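Local coordinates for UDP-N-acetylglucosamine 4,6-dehydratase (Vibrio fischeri, PDB 3PVZ), which binds NAD in a Rossmann-type domain and probably acts as a lyase, removing water from UDP-N-acetylglucosamine, at residues I98-I107 against N144-S152; I47-R58 against P237-L245. All coordinates share one frame; numbering follows the deposited sequence.

Contact 1: I98-I107 against N144-S152; sequences IGSIEYDAFI and NTDKTIQQS. With NAD (nicotinamide-adenine-dinucleotide), chain E.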
loop_
_atom_site.group_PDB
_atom_site.type_symbol
_atom_site.label_atom_id
_atom_site.label_comp_id
_atom_site.label_asym_id
_atom_site.label_seq_id
_atom_site.Cartn_x
_atom_site.Cartn_y
_atom_site.Cartn_z
ATOM N N ILE A 98 -3.478 2.085 10.804
ATOM C CA ILE A 98 -4.577 2.339 11.741
ATOM C C ILE A 98 -4.617 1.277 12.881
ATOM O O ILE A 98 -5.138 1.550 13.980
ATOM C CB ILE A 98 -5.874 2.335 10.957
ATOM C CG1 ILE A 98 -5.931 3.548 10.033
ATOM C CG2 ILE A 98 -7.115 2.315 11.862
ATOM C CD1 ILE A 98 -6.996 3.360 8.918
ATOM N N GLY A 99 -4.099 0.081 12.615
ATOM C CA GLY A 99 -4.012 -0.976 13.622
ATOM C C GLY A 99 -2.919 -0.826 14.680
ATOM O O GLY A 99 -2.791 -1.666 15.542
ATOM N N SER A 100 -2.140 0.236 14.657
ATOM C CA SER A 100 -0.922 0.280 15.438
ATOM C C SER A 100 -1.005 1.127 16.711
ATOM O O SER A 100 -1.874 1.992 16.861
ATOM C CB SER A 100 0.230 0.843 14.567
ATOM O OG SER A 100 -0.023 2.190 14.230
ATOM N N ILE A 101 -0.033 0.894 17.593
ATOM C CA ILE A 101 0.199 1.694 18.822
ATOM C C ILE A 101 0.408 3.164 18.434
ATOM O O ILE A 101 -0.030 4.071 19.115
ATOM C CB ILE A 101 1.492 1.247 19.544
ATOM C CG1 ILE A 101 1.486 -0.252 19.902
ATOM C CG2 ILE A 101 1.795 2.121 20.784
ATOM C CD1 ILE A 101 0.195 -0.782 20.465
ATOM N N GLU A 102 1.146 3.375 17.322
ATOM C CA GLU A 102 1.412 4.705 16.865
ATOM C C GLU A 102 0.114 5.452 16.564
ATOM O O GLU A 102 -0.052 6.596 16.961
ATOM C CB GLU A 102 2.268 4.656 15.609
ATOM C CG GLU A 102 3.674 4.236 15.868
ATOM C CD GLU A 102 3.958 2.756 15.784
ATOM O OE1 GLU A 102 3.081 1.923 15.769
ATOM O OE2 GLU A 102 5.136 2.406 15.722
ATOM N N TYR A 103 -0.784 4.817 15.824
ATOM C CA TYR A 103 -2.060 5.392 15.474
ATOM C C TYR A 103 -2.896 5.624 16.759
ATOM O O TYR A 103 -3.604 6.602 16.911
ATOM C CB TYR A 103 -2.801 4.470 14.440
ATOM C CG TYR A 103 -4.143 5.009 14.125
ATOM C CD1 TYR A 103 -4.282 5.979 13.153
ATOM C CD2 TYR A 103 -5.258 4.680 14.863
ATOM C CE1 TYR A 103 -5.477 6.542 12.896
ATOM C CE2 TYR A 103 -6.483 5.271 14.594
ATOM C CZ TYR A 103 -6.580 6.185 13.603
ATOM O OH TYR A 103 -7.737 6.870 13.259
ATOM N N ASP A 104 -2.815 4.722 17.710
ATOM C CA ASP A 104 -3.634 4.856 18.937
ATOM C C ASP A 104 -3.111 6.015 19.807
ATOM O O ASP A 104 -3.897 6.707 20.487
ATOM C CB ASP A 104 -3.607 3.564 19.705
ATOM C CG ASP A 104 -4.518 2.481 19.072
ATOM O OD1 ASP A 104 -5.295 2.784 18.131
ATOM O OD2 ASP A 104 -4.481 1.349 19.565
ATOM N N ALA A 105 -1.809 6.230 19.748
ATOM C CA ALA A 105 -1.179 7.325 20.473
ATOM C C ALA A 105 -1.498 8.655 19.754
ATOM O O ALA A 105 -1.688 9.652 20.417
ATOM C CB ALA A 105 0.364 7.112 20.605
ATOM N N PHE A 106 -1.632 8.623 18.428
ATOM C CA PHE A 106 -2.075 9.793 17.638
ATOM C C PHE A 106 -3.494 10.174 18.027
ATOM O O PHE A 106 -3.772 11.327 18.222
ATOM C CB PHE A 106 -1.905 9.465 16.147
ATOM C CG PHE A 106 -2.715 10.286 15.192
ATOM C CD1 PHE A 106 -2.254 11.479 14.735
ATOM C CD2 PHE A 106 -3.849 9.782 14.603
ATOM C CE1 PHE A 106 -2.963 12.205 13.766
ATOM C CE2 PHE A 106 -4.555 10.528 13.620
ATOM C CZ PHE A 106 -4.121 11.728 13.250
ATOM N N ILE A 107 -4.374 9.204 18.198
ATOM C CA ILE A 107 -5.752 9.474 18.620
ATOM C C ILE A 107 -5.809 9.906 20.067
ATOM O O ILE A 107 -6.499 10.808 20.383
ATOM C CB ILE A 107 -6.641 8.255 18.432
ATOM C CG1 ILE A 107 -6.729 7.972 16.930
ATOM C CG2 ILE A 107 -8.072 8.450 19.113
ATOM C CD1 ILE A 107 -7.495 8.986 16.113
ATOM N N ASN A 144 -10.314 -2.774 12.530
ATOM C CA ASN A 144 -9.851 -1.398 12.470
ATOM C C ASN A 144 -11.036 -0.467 12.336
ATOM O O ASN A 144 -11.038 0.678 12.848
ATOM C CB ASN A 144 -8.936 -1.168 11.267
ATOM C CG ASN A 144 -7.531 -1.742 11.465
ATOM O OD1 ASN A 144 -7.215 -2.354 12.491
ATOM N ND2 ASN A 144 -6.678 -1.566 10.455
ATOM N N THR A 145 -12.034 -0.905 11.600
ATOM C CA THR A 145 -13.192 -0.071 11.368
ATOM C C THR A 145 -13.949 0.092 12.676
ATOM O O THR A 145 -14.201 1.225 13.086
ATOM C CB THR A 145 -14.102 -0.690 10.311
ATOM O OG1 THR A 145 -13.340 -0.957 9.129
ATOM C CG2 THR A 145 -15.254 0.231 9.967
ATOM N N ASP A 146 -14.224 -1.027 13.363
ATOM C CA ASP A 146 -14.938 -1.006 14.646
ATOM C C ASP A 146 -14.173 -0.144 15.667
ATOM O O ASP A 146 -14.774 0.723 16.282
ATOM C CB ASP A 146 -15.133 -2.441 15.188
ATOM C CG ASP A 146 -16.094 -2.510 16.322
ATOM O OD1 ASP A 146 -17.265 -2.100 16.159
ATOM O OD2 ASP A 146 -15.694 -2.956 17.391
ATOM N N LYS A 147 -12.852 -0.331 15.799
ATOM C CA LYS A 147 -12.053 0.474 16.724
ATOM C C LYS A 147 -12.083 1.980 16.411
ATOM O O LYS A 147 -12.228 2.788 17.307
ATOM C CB LYS A 147 -10.588 -0.020 16.780
ATOM C CG LYS A 147 -9.694 0.830 17.746
ATOM C CD LYS A 147 -8.239 0.475 17.637
ATOM C CE LYS A 147 -7.604 1.042 16.353
ATOM N NZ LYS A 147 -6.114 0.685 16.388
ATOM N N THR A 148 -11.899 2.371 15.160
ATOM C CA THR A 148 -11.838 3.803 14.808
ATOM C C THR A 148 -13.254 4.425 14.986
ATOM O O THR A 148 -13.410 5.578 15.307
ATOM C CB THR A 148 -11.360 4.007 13.399
ATOM O OG1 THR A 148 -12.163 3.217 12.511
ATOM C CG2 THR A 148 -9.791 3.638 13.200
ATOM N N ILE A 149 -14.292 3.659 14.767
ATOM C CA ILE A 149 -15.630 4.143 15.155
ATOM C C ILE A 149 -15.724 4.401 16.687
ATOM O O ILE A 149 -16.204 5.469 17.116
ATOM C CB ILE A 149 -16.777 3.199 14.722
ATOM C CG1 ILE A 149 -16.785 3.047 13.193
ATOM C CG2 ILE A 149 -18.142 3.797 15.139
ATOM C CD1 ILE A 149 -17.661 1.914 12.707
ATOM N N GLN A 150 -15.246 3.463 17.496
ATOM C CA GLN A 150 -15.277 3.629 18.964
ATOM C C GLN A 150 -14.455 4.847 19.392
ATOM O O GLN A 150 -14.895 5.655 20.215
ATOM C CB GLN A 150 -14.808 2.346 19.700
ATOM C CG GLN A 150 -14.906 2.474 21.214
ATOM C CD GLN A 150 -16.376 2.489 21.678
ATOM O OE1 GLN A 150 -17.118 1.643 21.279
ATOM N NE2 GLN A 150 -16.779 3.476 22.466
ATOM N N GLN A 151 -13.290 5.062 18.734
ATOM C CA GLN A 151 -12.474 6.196 19.044
ATOM C C GLN A 151 -13.183 7.488 18.616
ATOM O O GLN A 151 -12.994 8.546 19.217
ATOM C CB GLN A 151 -11.120 6.062 18.353
ATOM C CG GLN A 151 -10.338 4.885 18.816
ATOM C CD GLN A 151 -9.089 4.698 18.012
ATOM O OE1 GLN A 151 -9.060 4.970 16.811
ATOM N NE2 GLN A 151 -8.062 4.216 18.652
ATOM N N SER A 152 -13.967 7.421 17.560
ATOM C CA SER A 152 -14.741 8.569 17.133
ATOM C C SER A 152 -15.899 8.898 18.128
ATOM O O SER A 152 -16.133 10.087 18.430
ATOM C CB SER A 152 -15.295 8.315 15.733
ATOM O OG SER A 152 -14.248 8.137 14.782
HETATM P PA NAD E . -7.214 1.582 -2.483
HETATM O O1A NAD E . -6.401 0.328 -2.488
HETATM O O2A NAD E . -6.718 2.523 -3.539
HETATM O O5B NAD E . -6.915 2.467 -1.197
HETATM C C5B NAD E . -7.067 1.800 0.076
HETATM C C4B NAD E . -6.171 2.630 1.002
HETATM O O4B NAD E . -6.196 2.163 2.335
HETATM C C3B NAD E . -4.689 2.567 0.511
HETATM O O3B NAD E . -4.148 3.861 0.344
HETATM C C2B NAD E . -3.995 1.777 1.645
HETATM O O2B NAD E . -2.602 2.036 1.777
HETATM C C1B NAD E . -4.882 2.250 2.820
HETATM N N9A NAD E . -4.767 1.346 3.954
HETATM C C8A NAD E . -4.968 0.021 3.959
HETATM N N7A NAD E . -4.725 -0.484 5.125
HETATM C C5A NAD E . -4.435 0.563 5.957
HETATM C C6A NAD E . -4.084 0.673 7.299
HETATM N N6A NAD E . -4.089 -0.479 8.047
HETATM N N1A NAD E . -3.810 1.863 7.824
HETATM C C2A NAD E . -3.832 2.958 7.071
HETATM N N3A NAD E . -4.131 2.893 5.798
HETATM C C4A NAD E . -4.435 1.739 5.220
HETATM O O3 NAD E . -8.771 1.195 -2.612
HETATM P PN NAD E . -9.811 2.284 -3.234
HETATM O O1N NAD E . -10.015 2.015 -4.716
HETATM O O2N NAD E . -9.607 3.717 -2.960
HETATM O O5D NAD E . -11.210 1.682 -2.593
HETATM C C5D NAD E . -11.379 2.087 -1.243
HETATM C C4D NAD E . -12.665 1.460 -0.691
HETATM O O4D NAD E . -13.739 1.564 -1.678
HETATM C C3D NAD E . -12.455 -0.054 -0.461
HETATM O O3D NAD E . -13.294 -0.585 0.590
HETATM C C2D NAD E . -12.983 -0.674 -1.775
HETATM O O2D NAD E . -13.403 -2.036 -1.612
HETATM C C1D NAD E . -14.178 0.233 -2.069
HETATM N N1N NAD E . -14.592 0.177 -3.480
HETATM C C2N NAD E . -13.713 0.553 -4.417
HETATM C C3N NAD E . -14.054 0.536 -5.754
HETATM C C7N NAD E . -13.092 0.919 -6.801
HETATM O O7N NAD E . -13.470 0.792 -7.964
HETATM N N7N NAD E . -11.851 1.353 -6.532
HETATM C C4N NAD E . -15.352 0.115 -6.133
HETATM C C5N NAD E . -16.237 -0.251 -5.132
HETATM C C6N NAD E . -15.826 -0.222 -3.798
HETATM O O HOH W 1 -9.826 6.720 14.733
#
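Lys147 reaches across from helix 144-152 and lays its outer methylenes beside the carboxylate of Asp104. Its CG stands anti to the backbone N (chi1 179°), and a bend at chi3 turns the ammonium group into a niche between two oxygens. There NZ donates to Ile98 O at 2.7 Å, in the carbonyl plane, and forms a salt bridge to Asp104 OD1 at 2.8 Å on the syn side of the carboxylate. Gln151 NE2 meets the same OD1 from the opposite face of that plane, at 3.2 Å, with carboxylate and amide nearly perpendicular. Two donors thus grip one oxygen, and a long flexible lysine suits a gap between helix axes 11.8 Å apart.

The other end of the Gln151 amide turns to Tyr103: OE1 lies at the ring edge, 3.4 Å from CE2, and water 1 bridges this oxygen to Tyr103 OH. Ile107 packs its CG2 against Gln151 CB. Deeper in, the branched Ile98 and Thr148 pack tightly, methyl to methyl, with CG2 to CG2 only 3.3 Å, while Ile98 CA lies over one face of the tyrosine ring. Leu41 of strand 37-41 closes in behind Ile98, Tyr103 and Thr148.

Ser100 caps helix 101-107, its OG accepting from Tyr103 N and also hydrogen-bonded to Asp97 O. Two residues earlier, Ile98 N donates to N1A of the NAD adenine at 3.0 Å, and CG1 and CD1 of Ile98 pack against the same base. Two nearly parallel helices beside the parallel part of the central sheet, with a strand-to-helix loop reading the adenine, are characteristic of the Rossmann fold.

Contact 2: I47-R58 against P237-L245; sequences IGQAVTKEIFKR and PQESGELCL. With NAD (nicotinamide-adenine-dinucleotide), chain E.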
loop_
_atom_site.group_PDB
_atom_site.type_symbol
_atom_site.label_atom_id
_atom_site.label_comp_id
_atom_site.label_asym_id
_atom_site.label_seq_id
_atom_site.Cartn_x
_atom_site.Cartn_y
_atom_site.Cartn_z
ATOM N N ILE A 47 -10.029 6.229 -3.751
ATOM C CA ILE A 47 -11.163 7.037 -3.309
ATOM C C ILE A 47 -10.757 8.038 -2.172
ATOM O O ILE A 47 -11.186 9.226 -2.164
ATOM C CB ILE A 47 -12.335 6.185 -2.896
ATOM C CG1 ILE A 47 -12.764 5.276 -4.084
ATOM C CG2 ILE A 47 -13.471 7.127 -2.501
ATOM C CD1 ILE A 47 -13.654 4.018 -3.783
ATOM N N GLY A 48 -9.844 7.609 -1.298
ATOM C CA GLY A 48 -9.340 8.462 -0.220
ATOM C C GLY A 48 -8.838 9.797 -0.712
ATOM O O GLY A 48 -9.183 10.827 -0.207
ATOM N N GLN A 49 -7.944 9.770 -1.671
ATOM C CA GLN A 49 -7.413 11.007 -2.187
ATOM C C GLN A 49 -8.511 11.838 -2.788
ATOM O O GLN A 49 -8.507 13.043 -2.657
ATOM C CB GLN A 49 -6.355 10.740 -3.228
ATOM C CG GLN A 49 -5.147 10.010 -2.730
ATOM C CD GLN A 49 -3.929 10.170 -3.714
ATOM O OE1 GLN A 49 -3.944 11.045 -4.549
ATOM N NE2 GLN A 49 -2.905 9.324 -3.573
ATOM N N ALA A 50 -9.446 11.215 -3.468
ATOM C CA ALA A 50 -10.441 11.992 -4.182
ATOM C C ALA A 50 -11.286 12.741 -3.190
ATOM O O ALA A 50 -11.590 13.908 -3.416
ATOM C CB ALA A 50 -11.315 11.136 -5.104
ATOM N N VAL A 51 -11.661 12.083 -2.095
ATOM C CA VAL A 51 -12.553 12.746 -1.154
ATOM C C VAL A 51 -11.737 13.794 -0.349
ATOM O O VAL A 51 -12.271 14.841 0.045
ATOM C CB VAL A 51 -13.242 11.765 -0.249
ATOM C CG1 VAL A 51 -12.212 11.131 0.721
ATOM C CG2 VAL A 51 -14.395 12.501 0.497
ATOM N N THR A 52 -10.438 13.547 -0.184
ATOM C CA THR A 52 -9.554 14.491 0.522
ATOM C C THR A 52 -9.446 15.799 -0.265
ATOM O O THR A 52 -9.536 16.891 0.283
ATOM C CB THR A 52 -8.121 13.891 0.736
ATOM O OG1 THR A 52 -8.186 12.715 1.560
ATOM C CG2 THR A 52 -7.193 14.918 1.445
ATOM N N LYS A 53 -9.335 15.661 -1.576
ATOM C CA LYS A 53 -9.337 16.826 -2.467
ATOM C C LYS A 53 -10.708 17.509 -2.418
ATOM O O LYS A 53 -10.765 18.707 -2.239
ATOM C CB LYS A 53 -8.992 16.421 -3.857
ATOM C CG LYS A 53 -7.571 15.902 -3.915
ATOM C CD LYS A 53 -7.001 15.940 -5.280
ATOM C CE LYS A 53 -7.592 14.881 -6.143
ATOM N NZ LYS A 53 -6.930 14.918 -7.504
ATOM N N GLU A 54 -11.798 16.762 -2.496
ATOM C CA GLU A 54 -13.086 17.409 -2.360
ATOM C C GLU A 54 -13.222 18.228 -1.098
ATOM O O GLU A 54 -13.861 19.257 -1.107
ATOM C CB GLU A 54 -14.263 16.425 -2.468
ATOM C CG GLU A 54 -14.418 15.832 -3.817
ATOM C CD GLU A 54 -14.688 16.870 -4.881
ATOM O OE1 GLU A 54 -15.712 17.560 -4.753
ATOM O OE2 GLU A 54 -13.929 16.955 -5.863
ATOM N N ILE A 55 -12.616 17.796 -0.022
ATOM C CA ILE A 55 -12.674 18.525 1.233
ATOM C C ILE A 55 -11.723 19.731 1.148
ATOM O O ILE A 55 -12.102 20.880 1.403
ATOM C CB ILE A 55 -12.312 17.594 2.459
ATOM C CG1 ILE A 55 -13.295 16.440 2.548
ATOM C CG2 ILE A 55 -12.201 18.423 3.764
ATOM C CD1 ILE A 55 -13.027 15.397 3.744
ATOM N N PHE A 56 -10.485 19.464 0.757
ATOM C CA PHE A 56 -9.468 20.491 0.743
ATOM C C PHE A 56 -9.870 21.752 -0.059
ATOM O O PHE A 56 -9.605 22.869 0.369
ATOM C CB PHE A 56 -8.169 19.914 0.179
ATOM C CG PHE A 56 -6.992 20.816 0.375
ATOM C CD1 PHE A 56 -6.749 21.830 -0.506
ATOM C CD2 PHE A 56 -6.160 20.675 1.465
ATOM C CE1 PHE A 56 -5.687 22.685 -0.318
ATOM C CE2 PHE A 56 -5.057 21.532 1.648
ATOM C CZ PHE A 56 -4.840 22.540 0.728
ATOM N N LYS A 57 -10.476 21.571 -1.221
ATOM C CA LYS A 57 -10.800 22.686 -2.114
ATOM C C LYS A 57 -11.926 23.548 -1.540
ATOM O O LYS A 57 -12.166 24.657 -2.027
ATOM C CB LYS A 57 -11.190 22.145 -3.510
ATOM C CG LYS A 57 -12.477 21.352 -3.594
ATOM C CD LYS A 57 -12.967 21.097 -5.049
ATOM C CE LYS A 57 -12.389 19.832 -5.655
ATOM N NZ LYS A 57 -13.093 19.401 -6.968
ATOM N N ARG A 58 -12.636 23.027 -0.533
ATOM C CA ARG A 58 -13.698 23.784 0.145
ATOM C C ARG A 58 -13.239 24.374 1.495
ATOM O O ARG A 58 -14.071 24.717 2.369
ATOM C CB ARG A 58 -14.893 22.876 0.346
ATOM C CG ARG A 58 -15.585 22.581 -1.025
ATOM C CD ARG A 58 -16.753 21.712 -0.879
ATOM N NE ARG A 58 -17.434 21.536 -2.154
ATOM C CZ ARG A 58 -17.166 20.564 -3.054
ATOM N NH1 ARG A 58 -16.215 19.640 -2.850
ATOM N NH2 ARG A 58 -17.850 20.518 -4.190
ATOM N N PRO A 237 -12.634 9.215 -10.618
ATOM C CA PRO A 237 -12.177 9.496 -9.276
ATOM C C PRO A 237 -12.936 10.667 -8.637
ATOM O O PRO A 237 -13.432 10.506 -7.531
ATOM C CB PRO A 237 -10.695 9.833 -9.473
ATOM C CG PRO A 237 -10.308 9.003 -10.648
ATOM C CD PRO A 237 -11.504 9.090 -11.561
ATOM N N GLN A 238 -13.064 11.808 -9.311
ATOM C CA GLN A 238 -13.737 12.947 -8.684
ATOM C C GLN A 238 -15.151 12.627 -8.301
ATOM O O GLN A 238 -15.657 13.090 -7.287
ATOM C CB GLN A 238 -13.754 14.161 -9.583
ATOM C CG GLN A 238 -14.458 15.379 -8.968
ATOM C CD GLN A 238 -14.123 16.662 -9.716
ATOM O OE1 GLN A 238 -13.018 16.810 -10.220
ATOM N NE2 GLN A 238 -15.076 17.594 -9.783
ATOM N N GLU A 239 -15.799 11.825 -9.128
ATOM C CA GLU A 239 -17.159 11.429 -8.862
ATOM C C GLU A 239 -17.215 10.594 -7.600
ATOM O O GLU A 239 -18.143 10.757 -6.792
ATOM C CB GLU A 239 -17.713 10.679 -10.065
ATOM C CG GLU A 239 -18.012 11.645 -11.181
ATOM C CD GLU A 239 -18.517 11.006 -12.452
ATOM O OE1 GLU A 239 -18.275 9.805 -12.682
ATOM O OE2 GLU A 239 -19.166 11.749 -13.218
ATOM N N SER A 240 -16.215 9.724 -7.411
ATOM C CA SER A 240 -16.130 8.908 -6.175
ATOM C C SER A 240 -15.949 9.783 -4.950
ATOM O O SER A 240 -16.558 9.584 -3.908
ATOM C CB SER A 240 -15.068 7.805 -6.257
ATOM O OG SER A 240 -13.753 8.288 -6.313
ATOM N N GLY A 241 -15.140 10.784 -5.106
ATOM C CA GLY A 241 -14.879 11.718 -4.034
ATOM C C GLY A 241 -16.093 12.535 -3.715
ATOM O O GLY A 241 -16.372 12.802 -2.549
ATOM N N GLU A 242 -16.838 12.920 -4.743
ATOM C CA GLU A 242 -18.036 13.729 -4.522
ATOM C C GLU A 242 -19.131 12.946 -3.801
ATOM O O GLU A 242 -19.804 13.477 -2.938
ATOM C CB GLU A 242 -18.537 14.303 -5.836
ATOM C CG GLU A 242 -17.701 15.468 -6.322
ATOM C CD GLU A 242 -18.079 15.950 -7.746
ATOM O OE1 GLU A 242 -18.623 15.156 -8.554
ATOM O OE2 GLU A 242 -17.793 17.129 -8.061
ATOM N N LEU A 243 -19.280 11.683 -4.163
ATOM C CA LEU A 243 -20.221 10.812 -3.521
ATOM C C LEU A 243 -19.870 10.566 -2.047
ATOM O O LEU A 243 -20.751 10.648 -1.226
ATOM C CB LEU A 243 -20.289 9.477 -4.278
ATOM C CG LEU A 243 -21.267 8.428 -3.782
ATOM C CD1 LEU A 243 -22.661 8.907 -4.006
ATOM C CD2 LEU A 243 -21.072 7.119 -4.580
ATOM N N CYS A 244 -18.598 10.263 -1.730
ATOM C CA CYS A 244 -18.146 10.209 -0.317
ATOM C C CYS A 244 -18.548 11.448 0.509
ATOM O O CYS A 244 -19.038 11.318 1.618
ATOM C CB CYS A 244 -16.619 10.071 -0.235
ATOM S SG CYS A 244 -16.030 8.456 -0.769
ATOM N N LEU A 245 -18.305 12.637 -0.037
ATOM C CA LEU A 245 -18.500 13.880 0.695
ATOM C C LEU A 245 -20.000 14.148 0.910
ATOM O O LEU A 245 -20.381 14.653 1.951
ATOM C CB LEU A 245 -17.888 15.060 -0.036
ATOM C CG LEU A 245 -17.956 16.476 0.617
ATOM C CD1 LEU A 245 -17.219 16.577 1.886
ATOM C CD2 LEU A 245 -17.415 17.534 -0.324
HETATM P PA NAD E . -7.214 1.582 -2.483
HETATM O O1A NAD E . -6.401 0.328 -2.488
HETATM O O2A NAD E . -6.718 2.523 -3.539
HETATM O O5B NAD E . -6.915 2.467 -1.197
HETATM C C5B NAD E . -7.067 1.800 0.076
HETATM C C4B NAD E . -6.171 2.630 1.002
HETATM O O4B NAD E . -6.196 2.163 2.335
HETATM C C3B NAD E . -4.689 2.567 0.511
HETATM O O3B NAD E . -4.148 3.861 0.344
HETATM C C2B NAD E . -3.995 1.777 1.645
HETATM O O2B NAD E . -2.602 2.036 1.777
HETATM C C1B NAD E . -4.882 2.250 2.820
HETATM N N9A NAD E . -4.767 1.346 3.954
HETATM C C8A NAD E . -4.968 0.021 3.959
HETATM N N7A NAD E . -4.725 -0.484 5.125
HETATM C C5A NAD E . -4.435 0.563 5.957
HETATM C C6A NAD E . -4.084 0.673 7.299
HETATM N N6A NAD E . -4.089 -0.479 8.047
HETATM N N1A NAD E . -3.810 1.863 7.824
HETATM C C2A NAD E . -3.832 2.958 7.071
HETATM N N3A NAD E . -4.131 2.893 5.798
HETATM C C4A NAD E . -4.435 1.739 5.220
HETATM O O3 NAD E . -8.771 1.195 -2.612
HETATM P PN NAD E . -9.811 2.284 -3.234
HETATM O O1N NAD E . -10.015 2.015 -4.716
HETATM O O2N NAD E . -9.607 3.717 -2.960
HETATM O O5D NAD E . -11.210 1.682 -2.593
HETATM C C5D NAD E . -11.379 2.087 -1.243
HETATM C C4D NAD E . -12.665 1.460 -0.691
HETATM O O4D NAD E . -13.739 1.564 -1.678
HETATM C C3D NAD E . -12.455 -0.054 -0.461
HETATM O O3D NAD E . -13.294 -0.585 0.590
HETATM C C2D NAD E . -12.983 -0.674 -1.775
HETATM O O2D NAD E . -13.403 -2.036 -1.612
HETATM C C1D NAD E . -14.178 0.233 -2.069
HETATM N N1N NAD E . -14.592 0.177 -3.480
HETATM C C2N NAD E . -13.713 0.553 -4.417
HETATM C C3N NAD E . -14.054 0.536 -5.754
HETATM C C7N NAD E . -13.092 0.919 -6.801
HETATM O O7N NAD E . -13.470 0.792 -7.964
HETATM N N7N NAD E . -11.851 1.353 -6.532
HETATM C C4N NAD E . -15.352 0.115 -6.133
HETATM C C5N NAD E . -16.237 -0.251 -5.132
HETATM C C6N NAD E . -15.826 -0.222 -3.798
HETATM O O HOH W 2 -16.723 18.923 -6.511
#
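Gly241 lies against the backbone of helix 47-56 where the two helices cross at -66°, its CA only 3.8 Å from that of Val51. Having no side chain, it leaves its CA against that backbone and Ala50 CB, and the axes come within 7.4 Å. Ala50 and Cys244 are small enough for the crossing: Ala50 CB rests 3.3 Å from Pro237 O, while the branched Val51 and Ile47 fill in beside them, Val51 CG2 pressing on Cys244 CB at 3.4 Å and Ile47 CG2 meeting Cys244 SG. Helix 47-56 is the dinucleotide-binding helix of the Rossmann fold, following the glycine-rich turn. Near its N-terminal end Ile47 N donates to NAD O2N at 2.7 Å, and Ile47 CD1 packs against the ribose on the nicotinamide side.

Glu54, bent at chi2 (-61°), extends the close packing as a knob among Gln238, Gly241, Glu242 and Leu245. Its OE1 takes a nearly straight bond from Arg58 NH1 (2.9 Å, 177°), and its OE2 pairs with Lys57 NZ. These cations probably ease the approach of Glu242 OE2, 3.9 Å from Glu54 OE1; water 2 joins Glu242 OE2 to Arg58 NH2, and Arg58 NE goes on to Glu26. At the looser, partly exposed rim, Lys57 NZ and Gln238 NE2 come no nearer than 3.9 Å.

How the contacts relate
The centres of contacts 1 and 2 lie 22 Å apart and their nearest atoms about 11 Å, so they do not touch. Both belong to the Rossmann-type domain, and both include residues packed against strand 37-41. In chain order 47-58 comes first, then 98-107, 144-152 and finally 237-245, which places contact 1 inside the long loop closed by contact 2. The same NAD joins them: contact 1 meets its adenine end, whereas contact 2 meets the phosphate and ribose of its nicotinamide half. The cofactor therefore spans two separate helix packings, and its full site is completed by other residues, including Asn71 of the second subunit.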